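Local atomic coordinates of titin (Homo sapiens, PDB entry 5JDD), a protein that probably acts as a giant elastic filament of the muscle sarcomere, whose I-band region contains long tandems of immunoglobulin domains. Residues Asp47-Val52 with Leu60-Ile65; Ala108-Glu113 with Val169-Thr174; Trp123-Val128 with Thr154-Glu159. All coordinates share one frame; numbering follows the deposited sequence. Where two conformers were deposited one is given.

Contact 1: Asp47-Val52 with Leu60-Ile65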
ATOM      1  N   ASP A  47     -19.288 -32.426   1.953  1.00 17.18           N
ATOM      2  CA  ASP A  47     -19.535 -31.002   2.098  1.00 18.17           C
ATOM      3  C   ASP A  47     -18.890 -30.207   0.952  1.00 22.61           C
ATOM      4  O   ASP A  47     -19.317 -29.093   0.652  1.00 34.44           O
ATOM      5  CB  ASP A  47     -19.084 -30.511   3.475  1.00 22.74           C
ATOM      6  CG  ASP A  47     -19.876 -31.153   4.607  1.00 35.84           C
ATOM      7  OD1 ASP A  47     -20.933 -31.769   4.330  1.00 35.56           O
ATOM      8  OD2 ASP A  47     -19.447 -31.038   5.776  1.00 39.53           O
ATOM      9  N   LYS A  48     -17.888 -30.797   0.298  1.00 20.92           N
ATOM     10  CA  LYS A  48     -17.218 -30.170  -0.848  1.00 21.33           C
ATOM     11  C   LYS A  48     -17.805 -30.588  -2.206  1.00 22.54           C
ATOM     12  O   LYS A  48     -17.815 -29.802  -3.159  1.00 19.05           O
ATOM     13  CB  LYS A  48     -15.709 -30.468  -0.818  1.00 28.91           C
ATOM     14  CG  LYS A  48     -14.961 -30.188  -2.127  1.00 37.21           C
ATOM     15  CD  LYS A  48     -14.137 -28.910  -2.070  1.00 40.93           C
ATOM     16  CE  LYS A  48     -12.939 -29.054  -1.143  1.00 39.06           C
ATOM     17  NZ  LYS A  48     -12.108 -27.817  -1.092  1.00 45.33           N
ATOM     18  N   HIS A  49     -18.300 -31.821  -2.293  1.00 14.30           N
ATOM     19  CA  HIS A  49     -18.735 -32.375  -3.575  1.00 11.95           C
ATOM     20  C   HIS A  49     -20.223 -32.670  -3.605  1.00 12.61           C
ATOM     21  O   HIS A  49     -20.755 -33.339  -2.715  1.00 15.31           O
ATOM     22  CB  HIS A  49     -17.985 -33.676  -3.863  1.00 13.54           C
ATOM     23  CG  HIS A  49     -16.498 -33.549  -3.792  1.00 16.78           C
ATOM     24  ND1 HIS A  49     -15.769 -33.936  -2.689  1.00 30.14           N
ATOM     25  CD2 HIS A  49     -15.602 -33.075  -4.688  1.00 16.39           C
ATOM     26  CE1 HIS A  49     -14.485 -33.707  -2.909  1.00 31.02           C
ATOM     27  NE2 HIS A  49     -14.358 -33.183  -4.116  1.00 17.47           N
ATOM     28  N   ARG A  50     -20.897 -32.179  -4.635  1.00 11.55           N
ATOM     29  CA  ARG A  50     -22.290 -32.515  -4.862  1.00 11.37           C
ATOM     30  C   ARG A  50     -22.433 -33.179  -6.219  1.00 14.33           C
ATOM     31  O   ARG A  50     -21.940 -32.676  -7.230  1.00 15.52           O
ATOM     32  CB  ARG A  50     -23.162 -31.266  -4.835  1.00 19.43           C
ATOM     33  CG  ARG A  50     -24.631 -31.535  -5.114  1.00 33.81           C
ATOM     34  CD  ARG A  50     -25.492 -30.328  -4.778  1.00 42.77           C
ATOM     35  NE  ARG A  50     -25.295 -29.925  -3.391  1.00 52.17           N
ATOM     36  CZ  ARG A  50     -24.493 -28.936  -3.010  1.00 61.85           C
ATOM     37  NH1 ARG A  50     -23.822 -28.239  -3.918  1.00 67.58           N
ATOM     38  NH2 ARG A  50     -24.362 -28.645  -1.722  1.00 60.96           N
ATOM     39  N   LEU A  51     -23.112 -34.313  -6.231  1.00 14.37           N
ATOM     40  CA  LEU A  51     -23.384 -35.051  -7.460  0.54 12.04           C
ATOM     41  C   LEU A  51     -24.852 -34.879  -7.790  1.00 14.71           C
ATOM     42  O   LEU A  51     -25.718 -35.240  -6.990  1.00 18.78           O
ATOM     43  CB  LEU A  51     -23.078 -36.536  -7.273  0.54 13.91           C
ATOM     44  CG  LEU A  51     -21.642 -36.893  -6.902  0.54 16.80           C
ATOM     45  CD1 LEU A  51     -21.501 -38.390  -6.662  0.54 20.09           C
ATOM     46  CD2 LEU A  51     -20.727 -36.448  -8.008  0.54 13.95           C
ATOM     47  N   VAL A  52     -25.145 -34.312  -8.956  1.00 12.85           N
ATOM     48  CA  VAL A  52     -26.532 -34.079  -9.342  1.00 15.01           C
ATOM     49  C   VAL A  52     -26.820 -34.688 -10.702  1.00 14.88           C
ATOM     50  O   VAL A  52     -26.218 -34.300 -11.698  1.00 15.70           O
ATOM     51  CB  VAL A  52     -26.869 -32.578  -9.385  1.00 17.10           C
ATOM     52  CG1 VAL A  52     -28.322 -32.374  -9.793  1.00 24.73           C
ATOM     53  CG2 VAL A  52     -26.616 -31.943  -8.037  1.00 22.40           C
ATOM     54  N   LEU A  60     -21.041 -32.578 -11.518  1.00 10.03           N
ATOM     55  CA  LEU A  60     -20.235 -32.613 -10.306  1.00  8.44           C
ATOM     56  C   LEU A  60     -19.957 -31.173  -9.919  1.00  9.44           C
ATOM     57  O   LEU A  60     -19.341 -30.426 -10.680  1.00 10.27           O
ATOM     58  CB  LEU A  60     -18.914 -33.331 -10.561  1.00  9.50           C
ATOM     59  CG  LEU A  60     -17.844 -33.180  -9.478  1.00  9.58           C
ATOM     60  CD1 LEU A  60     -18.321 -33.772  -8.169  1.00 13.32           C
ATOM     61  CD2 LEU A  60     -16.549 -33.848  -9.925  1.00 11.20           C
ATOM     62  N   MET A  61     -20.431 -30.778  -8.747  1.00 10.37           N
ATOM     63  CA  MET A  61     -20.219 -29.427  -8.255  1.00 10.48           C
ATOM     64  C   MET A  61     -19.187 -29.458  -7.140  1.00 12.35           C
ATOM     65  O   MET A  61     -19.250 -30.294  -6.233  1.00 13.48           O
ATOM     66  CB  MET A  61     -21.542 -28.837  -7.761  1.00 13.45           C
ATOM     67  CG  MET A  61     -22.659 -28.866  -8.806  1.00 27.11           C
ATOM     68  SD  MET A  61     -24.227 -28.307  -8.108  1.00 43.62           S
ATOM     69  CE  MET A  61     -25.377 -28.886  -9.351  1.00 61.23           C
ATOM     70  N   LEU A  62     -18.221 -28.553  -7.224  1.00 11.73           N
ATOM     71  CA  LEU A  62     -17.175 -28.448  -6.222  1.00 11.09           C
ATOM     72  C   LEU A  62     -17.317 -27.104  -5.533  1.00 14.29           C
ATOM     73  O   LEU A  62     -17.221 -26.043  -6.168  1.00 14.17           O
ATOM     74  CB  LEU A  62     -15.793 -28.565  -6.864  1.00 12.03           C
ATOM     75  CG  LEU A  62     -15.582 -29.696  -7.875  1.00 16.38           C
ATOM     76  CD1 LEU A  62     -14.207 -29.590  -8.522  1.00 27.70           C
ATOM     77  CD2 LEU A  62     -15.739 -31.028  -7.212  1.00 25.49           C
ATOM     78  N   GLN A  63     -17.537 -27.147  -4.228  1.00 12.64           N
ATOM     79  CA  GLN A  63     -17.815 -25.935  -3.478  1.00 14.02           C
ATOM     80  C   GLN A  63     -16.574 -25.461  -2.738  1.00 16.38           C
ATOM     81  O   GLN A  63     -15.805 -26.275  -2.227  1.00 19.39           O
ATOM     82  CB  GLN A  63     -18.986 -26.180  -2.522  1.00 21.60           C
ATOM     83  CG  GLN A  63     -20.248 -26.615  -3.263  1.00 31.61           C
ATOM     84  CD  GLN A  63     -21.321 -27.170  -2.351  1.00 47.30           C
ATOM     85  OE1 GLN A  63     -22.489 -26.798  -2.459  1.00 55.05           O
ATOM     86  NE2 GLN A  63     -20.936 -28.076  -1.459  1.00 47.71           N
ATOM     87  N   ASN A  64     -16.370 -24.142  -2.725  1.00 14.80           N
ATOM     88  CA  ASN A  64     -15.283 -23.514  -1.963  1.00 18.37           C
ATOM     89  C   ASN A  64     -13.928 -24.136  -2.285  1.00 15.90           C
ATOM     90  O   ASN A  64     -13.236 -24.629  -1.397  1.00 17.45           O
ATOM     91  CB  ASN A  64     -15.576 -23.585  -0.455  1.00 17.66           C
ATOM     92  CG  ASN A  64     -14.666 -22.686   0.376  1.00 34.49           C
ATOM     93  OD1 ASN A  64     -13.946 -21.837  -0.151  1.00 31.49           O
ATOM     94  ND2 ASN A  64     -14.705 -22.872   1.693  1.00 39.93           N
ATOM     95  N   ILE A  65     -13.548 -24.105  -3.562  1.00 12.98           N
ATOM     96  CA  ILE A  65     -12.378 -24.863  -4.013  1.00 12.34           C
ATOM     97  C   ILE A  65     -11.072 -24.403  -3.389  1.00 13.02           C
ATOM     98  O   ILE A  65     -10.878 -23.220  -3.079  1.00 13.76           O
ATOM     99  CB  ILE A  65     -12.219 -24.882  -5.547  1.00 11.61           C
ATOM    100  CG1 ILE A  65     -12.051 -23.462  -6.097  1.00 10.59           C
ATOM    101  CG2 ILE A  65     -13.403 -25.588  -6.213  1.00 12.78           C
ATOM    102  CD1 ILE A  65     -11.957 -23.439  -7.617  1.00 14.50           C
TER
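Arg50 and Gln63 meet obliquely on one side of a two-stranded ladder, the plane of the guanidinium turned 73° from that of the amide. The Arg50 chain leaves CB extended and bends at chi3 (-56°), which swings NE round; the guanidinium then meets Gln63 OE1 with its edge. NH2 donates to Gln63 OE1 at 2.7 Å; the acceptor lies almost in the guanidinium plane, whereas the donor is tilted 26° from the amide plane. NH1 comes so close to the same oxygen that its exact position is doubtful. Met61 shares this side of the sheet: its SD lies near the guanidinium edge, and its CE rests on Val52 CG2 at 3.6 Å.

The two segments belong to the hairpin of strands D and E in an immunoglobulin I-set domain, with 49-54 at the border of its sheet. Met61 N to Arg50 O, 2.9 Å, is one of the pair's two reciprocal backbone bonds, and Gln63 N to Lys48 O extends the ladder past the strand end.

The other side carries His49, Leu51, Leu60 and Leu62 and turns toward Trp36 and Tyr73 of the opposing sheet. Leu62 CD2 comes up to the imidazole edge, 3.3 Å from His49 CD2, while Lys48 CG sits over the centre of one ring face. Farther along, Leu51 CD2 touches Leu60 CD1 at 3.6 Å. Lys48 bends at chi2 and chi3, with CD 3.1 Å from Gln63 O; its NZ makes a weak bond to Asn64 O (3.4 Å) and a salt bridge to Asp69.

Contact 2: Ala108-Glu113 with Val169-Thr174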
ATOM      1  N   ALA A 108       6.216   9.363   2.175  1.00 10.61           N
ATOM      2  CA  ALA A 108       6.751   8.075   1.748  1.00 10.92           C
ATOM      3  C   ALA A 108       5.652   7.307   1.043  1.00 11.92           C
ATOM      4  O   ALA A 108       4.479   7.430   1.377  1.00 13.61           O
ATOM      5  CB  ALA A 108       7.245   7.272   2.941  1.00 13.25           C
ATOM      6  N   SER A 109       6.023   6.493   0.069  1.00  9.62           N
ATOM      7  CA  SER A 109       5.027   5.656  -0.567  0.50 10.12           C
ATOM      8  C   SER A 109       5.541   4.260  -0.881  1.00  9.33           C
ATOM      9  O   SER A 109       6.711   4.041  -1.203  1.00 13.35           O
ATOM     10  CB  SER A 109       4.452   6.329  -1.810  0.50 14.66           C
ATOM     11  OG  SER A 109       5.436   6.515  -2.799  0.50 21.12           O
ATOM     12  N   PHE A 110       4.634   3.302  -0.723  1.00  8.03           N
ATOM     13  CA  PHE A 110       4.891   1.915  -1.087  1.00  8.80           C
ATOM     14  C   PHE A 110       3.867   1.490  -2.109  1.00  9.47           C
ATOM     15  O   PHE A 110       2.707   1.899  -2.037  1.00 11.57           O
ATOM     16  CB  PHE A 110       4.755   0.990   0.130  1.00 10.08           C
ATOM     17  CG  PHE A 110       5.849   1.155   1.133  1.00  9.03           C
ATOM     18  CD1 PHE A 110       7.093   0.573   0.921  1.00  9.09           C
ATOM     19  CD2 PHE A 110       5.643   1.897   2.283  1.00 11.86           C
ATOM     20  CE1 PHE A 110       8.123   0.734   1.840  1.00 11.93           C
ATOM     21  CE2 PHE A 110       6.665   2.067   3.214  1.00 12.67           C
ATOM     22  CZ  PHE A 110       7.908   1.485   2.995  1.00 13.39           C
ATOM     23  N   GLU A 111       4.276   0.654  -3.057  1.00  9.60           N
ATOM     24  CA  GLU A 111       3.336   0.106  -4.019  1.00 10.08           C
ATOM     25  C   GLU A 111       3.673  -1.331  -4.328  1.00  9.56           C
ATOM     26  O   GLU A 111       4.841  -1.696  -4.450  1.00 12.97           O
ATOM     27  CB  GLU A 111       3.379   0.863  -5.346  1.00 14.56           C
ATOM     28  CG  GLU A 111       3.184   2.349  -5.289  1.00 30.02           C
ATOM     29  CD  GLU A 111       3.630   2.996  -6.580  1.00 43.48           C
ATOM     30  OE1 GLU A 111       3.352   2.416  -7.653  1.00 41.03           O
ATOM     31  OE2 GLU A 111       4.279   4.062  -6.517  1.00 57.08           O
ATOM     32  N   CYS A 112       2.636  -2.130  -4.518  1.00  7.81           N
ATOM     33  CA  CYS A 112       2.820  -3.452  -5.094  1.00  8.92           C
ATOM     34  C   CYS A 112       1.755  -3.700  -6.146  1.00  8.05           C
ATOM     35  O   CYS A 112       0.793  -2.932  -6.267  1.00 10.05           O
ATOM     36  CB  CYS A 112       2.773  -4.541  -4.015  1.00 10.90           C
ATOM     37  SG  CYS A 112       1.155  -4.768  -3.203  1.00 12.08           S
ATOM     38  N   GLU A 113       1.915  -4.777  -6.904  1.00  7.02           N
ATOM     39  CA  GLU A 113       0.903  -5.183  -7.870  1.00  9.11           C
ATOM     40  C   GLU A 113       0.511  -6.609  -7.548  1.00  8.37           C
ATOM     41  O   GLU A 113       1.355  -7.404  -7.119  1.00  9.25           O
ATOM     42  CB  GLU A 113       1.401  -5.034  -9.317  1.00  9.08           C
ATOM     43  CG  GLU A 113       1.649  -3.565  -9.689  1.00 13.63           C
ATOM     44  CD  GLU A 113       2.269  -3.330 -11.064  1.00 20.09           C
ATOM     45  OE1 GLU A 113       2.228  -4.223 -11.943  1.00 18.74           O
ATOM     46  OE2 GLU A 113       2.796  -2.212 -11.266  1.00 24.17           O
ATOM     47  N   VAL A 169       3.886  -9.390   0.911  1.00 11.60           N
ATOM     48  CA  VAL A 169       5.120  -8.735   0.504  1.00 13.21           C
ATOM     49  C   VAL A 169       5.433  -7.634   1.514  1.00 12.49           C
ATOM     50  O   VAL A 169       4.528  -6.953   1.990  1.00 12.66           O
ATOM     51  CB  VAL A 169       5.015  -8.178  -0.949  1.00 11.88           C
ATOM     52  CG1 VAL A 169       3.883  -7.157  -1.092  1.00 13.64           C
ATOM     53  CG2 VAL A 169       6.348  -7.606  -1.416  1.00 12.59           C
ATOM     54  N   SER A 170       6.705  -7.484   1.860  1.00 12.42           N
ATOM     55  CA  SER A 170       7.100  -6.470   2.836  1.00 11.25           C
ATOM     56  C   SER A 170       8.254  -5.614   2.326  1.00  8.98           C
ATOM     57  O   SER A 170       9.043  -6.036   1.471  1.00 10.73           O
ATOM     58  CB  SER A 170       7.502  -7.110   4.172  1.00 11.67           C
ATOM     59  OG  SER A 170       6.427  -7.840   4.752  1.00 14.55           O
ATOM     60  N   ALA A 171       8.357  -4.412   2.883  1.00  9.25           N
ATOM     61  CA  ALA A 171       9.500  -3.544   2.637  1.00  8.71           C
ATOM     62  C   ALA A 171       9.653  -2.615   3.821  1.00  9.48           C
ATOM     63  O   ALA A 171       8.713  -2.429   4.595  1.00 11.18           O
ATOM     64  CB  ALA A 171       9.324  -2.745   1.334  1.00  9.80           C
ATOM     65  N   THR A 172      10.828  -2.013   3.958  1.00  9.79           N
ATOM     66  CA  THR A 172      11.086  -1.132   5.090  0.50 10.20           C
ATOM     67  C   THR A 172      11.138   0.332   4.698  1.00  8.63           C
ATOM     68  O   THR A 172      11.562   0.685   3.593  1.00 11.74           O
ATOM     69  CB  THR A 172      12.408  -1.463   5.785  0.50 11.42           C
ATOM     70  OG1 THR A 172      13.496  -1.256   4.874  0.50 11.29           O
ATOM     71  CG2 THR A 172      12.397  -2.897   6.268  0.50  4.12           C
ATOM     72  N   LEU A 173      10.693   1.173   5.619  1.00  7.77           N
ATOM     73  CA  LEU A 173      10.846   2.618   5.534  1.00  9.82           C
ATOM     74  C   LEU A 173      11.859   3.030   6.587  1.00  9.79           C
ATOM     75  O   LEU A 173      11.748   2.646   7.762  1.00 10.05           O
ATOM     76  CB  LEU A 173       9.518   3.319   5.822  1.00 10.28           C
ATOM     77  CG  LEU A 173       9.607   4.839   6.018  1.00 10.87           C
ATOM     78  CD1 LEU A 173      10.108   5.526   4.767  1.00 13.86           C
ATOM     79  CD2 LEU A 173       8.245   5.389   6.392  1.00 12.70           C
ATOM     80  N   THR A 174      12.859   3.793   6.162  1.00  9.26           N
ATOM     81  CA  THR A 174      13.784   4.439   7.071  1.00 10.17           C
ATOM     82  C   THR A 174      13.626   5.949   6.927  1.00 11.04           C
ATOM     83  O   THR A 174      13.898   6.498   5.870  1.00 12.15           O
ATOM     84  CB  THR A 174      15.230   4.048   6.743  1.00 11.56           C
ATOM     85  OG1 THR A 174      15.356   2.615   6.759  1.00 16.57           O
ATOM     86  CG2 THR A 174      16.190   4.664   7.743  1.00 14.24           C
TER
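Phe110 meets Leu173 across the interior of an immunoglobulin beta-sandwich, where strand 108-114 (strand B) of one sheet packs on strand 167-176 (strand G) of the other. The strand axes run nearly antiparallel, 171° apart, at a closest approach of 9.0 Å. No hydrogen bond joins the segments; alternate side chains do the work.

Phe110 can be followed outward. Its CB points at the opposing strand, and CG stands anti to the carbonyl carbon (chi1 -70°), beside the backbone N. From there one side of the ring runs past Ala171: CD1 lies 4.0 Å from Ala171 CB, and CE1 closes to 3.7 Å from that same methyl, which approaches obliquely. At the tip, CZ meets Leu173 CB at 3.7 Å, near the ring plane. The carbonyl oxygen of Thr172 also lies at this edge, in plane, 3.8 Å from CZ, so the rim of the phenyl ring is presented to backbone as well as aliphatic carbon. CE2, on the far side, reaches Leu173 CB more loosely. Tyr160 of strand 158-164 meets the same ring with its plane inclined by about 30°, and Ile100 adds a further neighbour.

Smaller side chains continue the contact toward both ends. Ala108 CB is 3.8 Å from Leu173 CD1. At the other end, Cys112 occupies the strand B position that in classical immunoglobulin domains carries half of the disulfide, but its neighbour on strand F is Phe162, and Cys112 SG also lies 4.2 Å from Val169 CG1.

Contact 3: Trp123-Val128 with Thr154-Glu159; sequences WLKNGV and TEDSAE
Lys125 and Asn126 make a mainly polar surface contact with residues 155-159, where the turn leaving strand 123-125 lies beside the start of strand 158-164. Asn126 grips Glu159 twice: its N donates to Glu159 O at 2.8 Å, nearly straight at hydrogen (174°), and its OD1 accepts Glu159 N at 3.0 Å, that donor tilted 32° from the amide plane. The side-chain oxygen thus continues the backbone pairing where the strand gives way to a turn. Ala158 CB points into the contact, 3.5 Å from Asn126 OD1.

In immunoglobulin terms this is the C-C' hairpin, closed by a type I' turn from Lys125 to Val128, against the E-F loop and the beginning of strand F. Close by, Asp156 O is hydrogen-bonded to Tyr160 OH, as in the tyrosine corner of Greek-key proteins.

Lys125 is fully extended, carrying CE past Ala158 CB at 3.7 Å. NZ binds Glu155 O at 2.9 Å from above the carbonyl plane, and a water connects it to Asp156 OD1; Asp156 OD2 has a salt bridge to Lys135. A second water links Asn126 ND2 to Ser157 O.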
ATOM      1  N   TRP A 123      -2.930  -3.655   4.702  1.00  9.51           N
ATOM      2  CA  TRP A 123      -1.595  -3.151   4.995  1.00  8.88           C
ATOM      3  C   TRP A 123      -1.280  -3.284   6.471  1.00  9.28           C
ATOM      4  O   TRP A 123      -2.097  -2.932   7.322  1.00 10.81           O
ATOM      5  CB  TRP A 123      -1.512  -1.674   4.610  1.00  9.02           C
ATOM      6  CG  TRP A 123      -1.569  -1.422   3.131  1.00  7.99           C
ATOM      7  CD1 TRP A 123      -2.681  -1.153   2.380  1.00 10.23           C
ATOM      8  CD2 TRP A 123      -0.461  -1.423   2.231  1.00  8.34           C
ATOM      9  NE1 TRP A 123      -2.323  -0.982   1.059  1.00 10.15           N
ATOM     10  CE2 TRP A 123      -0.966  -1.132   0.939  1.00  8.17           C
ATOM     11  CE3 TRP A 123       0.911  -1.625   2.391  1.00  9.77           C
ATOM     12  CZ2 TRP A 123      -0.139  -1.047  -0.189  1.00  8.73           C
ATOM     13  CZ3 TRP A 123       1.734  -1.534   1.274  1.00 11.42           C
ATOM     14  CH2 TRP A 123       1.203  -1.253  -0.001  1.00 10.94           C
ATOM     15  N   LEU A 124      -0.076  -3.763   6.775  1.00  8.86           N
ATOM     16  CA  LEU A 124       0.373  -3.887   8.158  1.00  8.25           C
ATOM     17  C   LEU A 124       1.608  -3.034   8.385  1.00 10.45           C
ATOM     18  O   LEU A 124       2.409  -2.833   7.468  1.00 10.47           O
ATOM     19  CB  LEU A 124       0.735  -5.340   8.495  1.00  9.58           C
ATOM     20  CG  LEU A 124      -0.129  -6.467   7.943  1.00  9.61           C
ATOM     21  CD1 LEU A 124       0.444  -7.820   8.384  1.00  9.66           C
ATOM     22  CD2 LEU A 124      -1.569  -6.318   8.416  1.00 11.08           C
ATOM     23  N   LYS A 125       1.752  -2.542   9.610  1.00  9.70           N
ATOM     24  CA  LYS A 125       2.986  -1.914  10.069  1.00  9.88           C
ATOM     25  C   LYS A 125       3.492  -2.784  11.213  1.00 11.92           C
ATOM     26  O   LYS A 125       2.815  -2.921  12.233  1.00 10.49           O
ATOM     27  CB  LYS A 125       2.727  -0.494  10.584  1.00 11.63           C
ATOM     28  CG  LYS A 125       3.964   0.169  11.214  1.00  9.92           C
ATOM     29  CD  LYS A 125       3.614   1.514  11.821  1.00 12.94           C
ATOM     30  CE  LYS A 125       4.863   2.165  12.417  1.00 15.00           C
ATOM     31  NZ  LYS A 125       4.563   3.446  13.123  1.00 17.70           N
ATOM     32  N   ASN A 126       4.672  -3.372  11.052  1.00 11.53           N
ATOM     33  CA  ASN A 126       5.206  -4.300  12.050  1.00 10.39           C
ATOM     34  C   ASN A 126       4.176  -5.338  12.502  1.00 13.22           C
ATOM     35  O   ASN A 126       4.065  -5.645  13.691  1.00 12.93           O
ATOM     36  CB  ASN A 126       5.787  -3.536  13.254  1.00 10.09           C
ATOM     37  CG  ASN A 126       6.959  -2.639  12.876  1.00 11.60           C
ATOM     38  OD1 ASN A 126       7.688  -2.914  11.920  1.00 12.54           O
ATOM     39  ND2 ASN A 126       7.157  -1.575  13.643  1.00 15.57           N
ATOM     40  N   GLY A 127       3.405  -5.849  11.546  1.00 11.35           N
ATOM     41  CA  GLY A 127       2.512  -6.962  11.810  1.00 12.23           C
ATOM     42  C   GLY A 127       1.154  -6.573  12.351  1.00 12.66           C
ATOM     43  O   GLY A 127       0.332  -7.440  12.647  1.00 12.35           O
ATOM     44  N   VAL A 128       0.910  -5.273  12.465  1.00 11.06           N
ATOM     45  CA  VAL A 128      -0.332  -4.736  13.004  1.00 12.17           C
ATOM     46  C   VAL A 128      -1.076  -3.989  11.894  1.00 10.72           C
ATOM     47  O   VAL A 128      -0.460  -3.250  11.122  1.00 10.32           O
ATOM     48  CB  VAL A 128      -0.038  -3.766  14.164  1.00 12.72           C
ATOM     49  CG1 VAL A 128      -1.294  -3.007  14.560  1.00 17.98           C
ATOM     50  CG2 VAL A 128       0.573  -4.506  15.355  1.00 15.65           C
ATOM     51  N   THR A 154      10.431   9.788  12.748  1.00 15.48           N
ATOM     52  CA  THR A 154      11.183   8.614  13.193  1.00 16.39           C
ATOM     53  C   THR A 154      10.285   7.422  13.498  1.00 14.10           C
ATOM     54  O   THR A 154      10.609   6.281  13.162  1.00 15.51           O
ATOM     55  CB  THR A 154      12.020   8.932  14.459  1.00 26.11           C
ATOM     56  OG1 THR A 154      13.037   9.875  14.126  1.00 32.03           O
ATOM     57  CG2 THR A 154      12.677   7.677  15.001  1.00 26.27           C
ATOM     58  N   GLU A 155       9.142   7.696  14.114  1.00 13.06           N
ATOM     59  CA  GLU A 155       8.204   6.655  14.506  1.00 12.54           C
ATOM     60  C   GLU A 155       7.653   5.865  13.328  1.00 14.94           C
ATOM     61  O   GLU A 155       7.155   4.761  13.514  1.00 15.87           O
ATOM     62  CB  GLU A 155       7.039   7.265  15.290  1.00 15.01           C
ATOM     63  CG  GLU A 155       7.385   7.783  16.686  1.00 19.18           C
ATOM     64  CD  GLU A 155       7.975   9.185  16.692  1.00 23.34           C
ATOM     65  OE1 GLU A 155       8.066   9.829  15.620  1.00 19.93           O
ATOM     66  OE2 GLU A 155       8.351   9.656  17.785  1.00 30.44           O
ATOM     67  N   ASP A 156       7.721   6.429  12.127  1.00 10.95           N
ATOM     68  CA  ASP A 156       7.196   5.737  10.949  1.00 11.03           C
ATOM     69  C   ASP A 156       8.182   4.726  10.377  1.00 10.79           C
ATOM     70  O   ASP A 156       7.814   3.906   9.541  1.00 10.75           O
ATOM     71  CB  ASP A 156       6.784   6.738   9.860  1.00  9.60           C
ATOM     72  CG  ASP A 156       5.685   7.677  10.311  1.00 14.21           C
ATOM     73  OD1 ASP A 156       4.714   7.208  10.951  1.00 15.44           O
ATOM     74  OD2 ASP A 156       5.792   8.895  10.045  1.00 14.12           O
ATOM     75  N   SER A 157       9.437   4.782  10.808  1.00 11.07           N
ATOM     76  CA  SER A 157      10.412   3.783  10.374  1.00  9.34           C
ATOM     77  C   SER A 157       9.968   2.418  10.893  1.00 11.40           C
ATOM     78  O   SER A 157       9.826   2.223  12.104  1.00 14.29           O
ATOM     79  CB  SER A 157      11.814   4.109  10.896  1.00 10.96           C
ATOM     80  OG  SER A 157      12.241   5.390  10.451  1.00 12.49           O
ATOM     81  N   ALA A 158       9.746   1.487   9.971  1.00  9.88           N
ATOM     82  CA  ALA A 158       9.133   0.207  10.293  1.00 10.53           C
ATOM     83  C   ALA A 158       9.121  -0.681   9.069  1.00 10.30           C
ATOM     84  O   ALA A 158       9.520  -0.265   7.973  1.00  9.00           O
ATOM     85  CB  ALA A 158       7.697   0.422  10.772  1.00 10.84           C
ATOM     86  N   GLU A 159       8.645  -1.907   9.262  1.00  9.64           N
ATOM     87  CA  GLU A 159       8.424  -2.815   8.157  1.00 10.36           C
ATOM     88  C   GLU A 159       6.953  -2.783   7.797  1.00  9.49           C
ATOM     89  O   GLU A 159       6.097  -2.988   8.657  1.00 12.48           O
ATOM     90  CB  GLU A 159       8.830  -4.238   8.519  1.00 11.35           C
ATOM     91  CG  GLU A 159       8.563  -5.219   7.388  1.00 14.37           C
ATOM     92  CD  GLU A 159       9.179  -6.573   7.644  1.00 24.02           C
ATOM     93  OE1 GLU A 159       8.813  -7.205   8.657  1.00 24.38           O
ATOM     94  OE2 GLU A 159      10.030  -7.000   6.833  1.00 28.39           O
TER
HETATM   95  O   HOH W   1       3.718   4.772  10.667  1.00 19.31           O
HETATM   96  O   HOH W   2       9.677   0.028  13.837  1.00 20.01           O
HETATM   97  O   HOH W   3       4.598  -5.499   8.724  1.00 15.48           O

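The three contacts sample two successive domains of one elongated chain. Contact 1 comes first, in the first immunoglobulin domain of the chain; its centre lies about 40 Å from that of contact 2 and about 42 Å from that of contact 3, and it touches neither, its nearest atoms being about 20 Å from contact 2 and about 22 Å from contact 3. Contacts 2 and 3 share the next domain, their centres about 10 Å apart. In sequence, both segments of contact 3 fall between those of contact 2. Strands 158-164 and 167-176 are sheet neighbours, with Leu173 N probably hydrogen-bonded to Ala158 O. Equivalent lysine-aspartate pairs recur in both domains, as expected of a repeated fold.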